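Local coordinates for protein transcriptional regulator, IclR family (Alicyclobacillus acidocaldarius subsp. acidocaldarius, PDB 5TJJ) that probably binds DNA as a transcription factor of the IclR family, pairing a winged helix-turn-helix domain with a GAF-like C-terminal domain, at residues A[55-60]-A[71-76]; A[115-120]-A[136-141]. One frame throughout, in Å; residues are numbered along the deposited sequence.

How the contacts relate
Contact 1 (55-60 with 71-76) belongs to the N-terminal DNA-binding part and contact 2 (115-120 with 136-141) to the C-terminal domain; their centres lie about 38 Å apart, and they share no helix or strand. Contact 1 joins the loop between helix 42-54 and the wing strand to the beginning of helix 73-83. It is largely buried, rests mainly on apolar side chains and has one hydrogen bond across it; the second subunit covers part of it. Contact 2 pairs the outermost strand 138-140 with its neighbour, so four backbone bonds carry it. It is only partly buried: V116, F139 and Y118 are buried, whereas R115, G136 and Q138 are exposed.

Contact 1: A[55-60]-A[71-76]; sequences EDFVSY and PYLIPL
The F57 ring is met by three side chains of 71-76, each from a different direction. F57 CG is anti to the carbonyl carbon (chi1 -76°) and so starts the ring beside the backbone N. L73 CD2 sits 4.0 Å above the plane defined by the F57 ring atoms, displaced toward the rim, and the two side chains cross at about a right angle. L76 also crosses at about a right angle, its CD1 lying 3.9 Å from F57 CZ. Y72 comes obliquely, with CB 3.7 Å from F57 CD1, and the two ring planes are 48° apart. An alanine in place of F57 would probably open a gap between L73, L76 and Y72. This packing belongs to a winged helix-turn-helix domain: D56 ends helix 42-54 in a Schellman motif, the wing strand 58-61 follows, and 71-76 leads from the hairpin into helix 73-83. One hydrogen bond spans the two segments, Y72 N to D56 O at 3.1 Å and 161° at the hydrogen. D56 O also lies 3.4 Å from P71 CD, and F57 O has L73 CD1 at 3.3 Å. The hydroxyl end of Y72 leads away from 55-60 and hydrogen-bonds Q138 of the second subunit.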
# COMPACT_ATOMS: atom_id res chain seq x y z
N GLU A 55 5.19 -16.34 -7.76
CA GLU A 55 5.12 -15.82 -6.40
C GLU A 55 3.80 -15.09 -6.10
O GLU A 55 3.65 -14.57 -5.00
CB GLU A 55 6.31 -14.87 -6.12
CG GLU A 55 7.71 -15.42 -6.46
CD GLU A 55 8.36 -16.28 -5.36
OE1 GLU A 55 7.71 -16.59 -4.32
OE2 GLU A 55 9.56 -16.65 -5.55
N ASP A 56 2.86 -15.06 -7.06
CA ASP A 56 1.54 -14.42 -6.93
C ASP A 56 1.60 -12.86 -6.85
O ASP A 56 0.66 -12.20 -6.37
CB ASP A 56 0.73 -15.03 -5.77
CG ASP A 56 0.44 -16.56 -5.95
OD1 ASP A 56 -0.50 -16.87 -6.71
OD2 ASP A 56 1.11 -17.47 -5.33
N PHE A 57 2.70 -12.26 -7.33
CA PHE A 57 2.83 -10.81 -7.47
C PHE A 57 2.20 -10.30 -8.78
O PHE A 57 1.89 -9.11 -8.91
CB PHE A 57 4.30 -10.39 -7.45
CG PHE A 57 4.96 -10.40 -6.08
CD1 PHE A 57 4.49 -11.17 -5.02
CD2 PHE A 57 6.13 -9.68 -5.88
CE1 PHE A 57 5.15 -11.18 -3.79
CE2 PHE A 57 6.79 -9.69 -4.64
CZ PHE A 57 6.31 -10.43 -3.59
N VAL A 58 2.02 -11.21 -9.74
CA VAL A 58 1.31 -10.96 -11.01
C VAL A 58 0.31 -12.08 -11.21
O VAL A 58 0.52 -13.19 -10.73
CB VAL A 58 2.33 -10.89 -12.18
CG1 VAL A 58 1.69 -11.17 -13.54
CG2 VAL A 58 3.04 -9.53 -12.19
N SER A 59 -0.79 -11.82 -11.92
CA SER A 59 -1.61 -12.94 -12.43
C SER A 59 -1.79 -12.88 -13.92
O SER A 59 -1.56 -11.86 -14.56
CB SER A 59 -2.97 -13.08 -11.73
OG SER A 59 -3.44 -11.84 -11.26
N TYR A 60 -2.17 -14.02 -14.46
CA TYR A 60 -2.34 -14.22 -15.89
C TYR A 60 -3.73 -14.82 -16.10
O TYR A 60 -4.17 -15.68 -15.34
CB TYR A 60 -1.21 -15.12 -16.41
CG TYR A 60 -1.28 -15.48 -17.88
CD1 TYR A 60 -0.99 -14.52 -18.85
CD2 TYR A 60 -1.59 -16.77 -18.30
CE1 TYR A 60 -1.02 -14.83 -20.20
CE2 TYR A 60 -1.62 -17.09 -19.65
CZ TYR A 60 -1.34 -16.11 -20.59
OH TYR A 60 -1.38 -16.39 -21.96
N PRO A 71 -2.46 -10.82 -6.34
CA PRO A 71 -3.03 -10.55 -5.02
C PRO A 71 -2.06 -10.44 -3.83
O PRO A 71 -2.45 -9.89 -2.80
CB PRO A 71 -4.00 -11.72 -4.81
CG PRO A 71 -3.43 -12.86 -5.62
CD PRO A 71 -2.70 -12.21 -6.77
N TYR A 72 -0.84 -10.93 -3.95
CA TYR A 72 0.12 -10.84 -2.85
C TYR A 72 0.50 -9.38 -2.56
O TYR A 72 0.83 -9.03 -1.42
CB TYR A 72 1.40 -11.67 -3.13
CG TYR A 72 1.96 -12.33 -1.91
CD1 TYR A 72 2.49 -11.57 -0.86
CD2 TYR A 72 1.93 -13.71 -1.77
CE1 TYR A 72 2.98 -12.17 0.29
CE2 TYR A 72 2.42 -14.33 -0.63
CZ TYR A 72 2.95 -13.55 0.39
OH TYR A 72 3.43 -14.16 1.53
N LEU A 73 0.42 -8.51 -3.56
CA LEU A 73 0.70 -7.09 -3.35
C LEU A 73 -0.29 -6.40 -2.38
O LEU A 73 0.04 -5.38 -1.77
CB LEU A 73 0.74 -6.37 -4.71
CG LEU A 73 1.75 -6.97 -5.71
CD1 LEU A 73 1.60 -6.35 -7.08
CD2 LEU A 73 3.17 -6.85 -5.19
N ILE A 74 -1.47 -6.96 -2.18
CA ILE A 74 -2.45 -6.33 -1.30
C ILE A 74 -2.02 -6.38 0.19
O ILE A 74 -2.05 -5.35 0.88
CB ILE A 74 -3.87 -6.86 -1.54
CG1 ILE A 74 -4.30 -6.53 -2.97
CG2 ILE A 74 -4.87 -6.26 -0.57
CD1 ILE A 74 -5.43 -7.41 -3.51
N PRO A 75 -1.64 -7.57 0.70
CA PRO A 75 -1.18 -7.60 2.09
C PRO A 75 0.19 -7.01 2.27
O PRO A 75 0.44 -6.46 3.31
CB PRO A 75 -1.23 -9.09 2.46
CG PRO A 75 -1.15 -9.80 1.15
CD PRO A 75 -1.89 -8.94 0.20
N LEU A 76 1.05 -7.05 1.29
CA LEU A 76 2.31 -6.27 1.34
C LEU A 76 2.11 -4.80 1.53
O LEU A 76 2.79 -4.19 2.35
CB LEU A 76 3.13 -6.44 0.06
CG LEU A 76 3.75 -7.80 -0.15
CD1 LEU A 76 4.68 -7.69 -1.34
CD2 LEU A 76 4.49 -8.29 1.07

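Contact 2: A[115-120]-A[136-141]; sequences RVIYIG and GQQFPV
V116 and F139 face each other as an antiparallel hydrogen-bonded pair, with short bonds: V116 N to F139 O is 2.7 Å, F139 N to V116 O 2.8 Å. Each acceptor also receives a CA-H, since R115 CA lies 3.2 Å from F139 O and Q138 CA 3.1 Å from V116 O. Past I117 and Q138, Y118 N still donates in register to Q137 O (3.1 Å); the break comes at Y118 O, which accepts from G136 N (2.9 Å), in the loop that leads into strand 138-140. At G136, with a phi of 108°, a beta carbon would collide with the carbonyl O of the residue before. The four bonds hold 138-140 and the loop before it along strand 115-122, as an outermost strand of the six-stranded antiparallel sheet in the GAF-like domain. The backbone of I117 bonds K109 of strand 104-110 on the other side. On the face carrying V116 and F139 the contacts are apolar and aromatic: V116 CG2 approaches the edge of the F139 ring near its plane, and F139 CE2 stands 3.5 Å above the plane through the Y118 ring atoms, over the centre, an edge-to-face pair with planes 55° apart. F146 of helix 144-151 meets the F139 ring. At the exposed end, the R115 chain is bent at CD (chi2 -67°) and again at NE, and the guanidinium lies with one face over the F139 carbonyl carbon; Q138 OE1 lies in the guanidinium plane at its edge, 3.8 Å from R115 NE, too long for a hydrogen bond.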
# COMPACT_ATOMS: atom_id res chain seq x y z
N ARG A 115 -8.94 26.38 3.38
CA ARG A 115 -7.88 26.40 4.37
C ARG A 115 -6.84 25.36 4.00
O ARG A 115 -7.11 24.37 3.31
CB ARG A 115 -8.37 26.07 5.80
CG ARG A 115 -9.56 26.84 6.34
CD ARG A 115 -9.27 28.31 6.57
NE ARG A 115 -8.52 28.55 7.80
CZ ARG A 115 -8.19 29.77 8.26
NH1 ARG A 115 -8.56 30.88 7.60
NH2 ARG A 115 -7.49 29.88 9.40
N VAL A 116 -5.64 25.59 4.52
CA VAL A 116 -4.56 24.60 4.52
C VAL A 116 -4.02 24.48 5.92
O VAL A 116 -4.21 25.42 6.71
CB VAL A 116 -3.42 24.97 3.55
CG1 VAL A 116 -3.94 24.99 2.11
CG2 VAL A 116 -2.79 26.30 3.87
N ILE A 117 -3.33 23.38 6.22
CA ILE A 117 -2.78 23.14 7.55
C ILE A 117 -1.37 22.51 7.51
O ILE A 117 -1.09 21.62 6.70
CB ILE A 117 -3.77 22.32 8.40
CG1 ILE A 117 -3.35 22.24 9.86
CG2 ILE A 117 -3.97 20.92 7.85
CD1 ILE A 117 -4.34 21.49 10.74
N TYR A 118 -0.47 23.01 8.37
CA TYR A 118 0.79 22.32 8.64
C TYR A 118 0.52 21.01 9.39
O TYR A 118 -0.12 21.01 10.43
CB TYR A 118 1.71 23.19 9.49
CG TYR A 118 2.34 24.39 8.81
CD1 TYR A 118 2.24 24.60 7.43
CD2 TYR A 118 3.08 25.31 9.56
CE1 TYR A 118 2.83 25.69 6.82
CE2 TYR A 118 3.69 26.41 8.96
CZ TYR A 118 3.57 26.60 7.58
OH TYR A 118 4.16 27.69 6.93
N ILE A 119 0.98 19.89 8.82
CA ILE A 119 0.84 18.58 9.47
C ILE A 119 2.16 17.95 9.92
O ILE A 119 2.17 16.92 10.55
CB ILE A 119 0.01 17.61 8.60
CG1 ILE A 119 0.67 17.35 7.25
CG2 ILE A 119 -1.38 18.16 8.35
CD1 ILE A 119 0.16 16.09 6.57
N GLY A 120 3.29 18.58 9.64
CA GLY A 120 4.58 18.08 10.11
C GLY A 120 5.67 19.05 9.71
O GLY A 120 5.48 19.82 8.79
N GLY A 136 -0.32 22.18 13.13
CA GLY A 136 -1.72 22.50 13.40
C GLY A 136 -2.16 23.89 12.97
O GLY A 136 -3.36 24.13 12.85
N GLN A 137 -1.22 24.80 12.71
CA GLN A 137 -1.60 26.11 12.22
C GLN A 137 -2.25 26.01 10.85
O GLN A 137 -1.73 25.34 9.96
CB GLN A 137 -0.40 27.05 12.15
CG GLN A 137 -0.81 28.53 12.21
CD GLN A 137 0.37 29.49 12.07
OE1 GLN A 137 1.53 29.09 11.93
NE2 GLN A 137 0.07 30.79 12.10
N GLN A 138 -3.38 26.69 10.71
CA GLN A 138 -4.13 26.74 9.49
C GLN A 138 -3.98 28.10 8.83
O GLN A 138 -3.81 29.11 9.51
CB GLN A 138 -5.61 26.50 9.74
CG GLN A 138 -5.93 25.27 10.57
CD GLN A 138 -7.41 24.95 10.58
OE1 GLN A 138 -8.12 25.18 9.59
NE2 GLN A 138 -7.89 24.42 11.68
N PHE A 139 -4.05 28.10 7.51
CA PHE A 139 -3.90 29.30 6.70
C PHE A 139 -4.90 29.29 5.55
O PHE A 139 -5.43 28.23 5.20
CB PHE A 139 -2.52 29.33 6.04
CG PHE A 139 -1.40 29.15 6.99
CD1 PHE A 139 -0.84 30.24 7.62
CD2 PHE A 139 -0.87 27.89 7.23
CE1 PHE A 139 0.23 30.08 8.49
CE2 PHE A 139 0.20 27.72 8.09
CZ PHE A 139 0.75 28.82 8.72
N PRO A 140 -5.13 30.46 4.94
CA PRO A 140 -5.92 30.45 3.72
C PRO A 140 -5.14 29.80 2.59
O PRO A 140 -3.90 29.91 2.52
CB PRO A 140 -6.13 31.94 3.43
CG PRO A 140 -4.92 32.57 4.01
CD PRO A 140 -4.69 31.82 5.29
N VAL A 141 -5.88 29.11 1.72
CA VAL A 141 -5.35 28.41 0.56
C VAL A 141 -4.58 29.30 -0.42
O VAL A 141 -3.74 28.78 -1.15
CB VAL A 141 -6.45 27.63 -0.20
CG1 VAL A 141 -7.46 28.58 -0.88
CG2 VAL A 141 -5.84 26.63 -1.21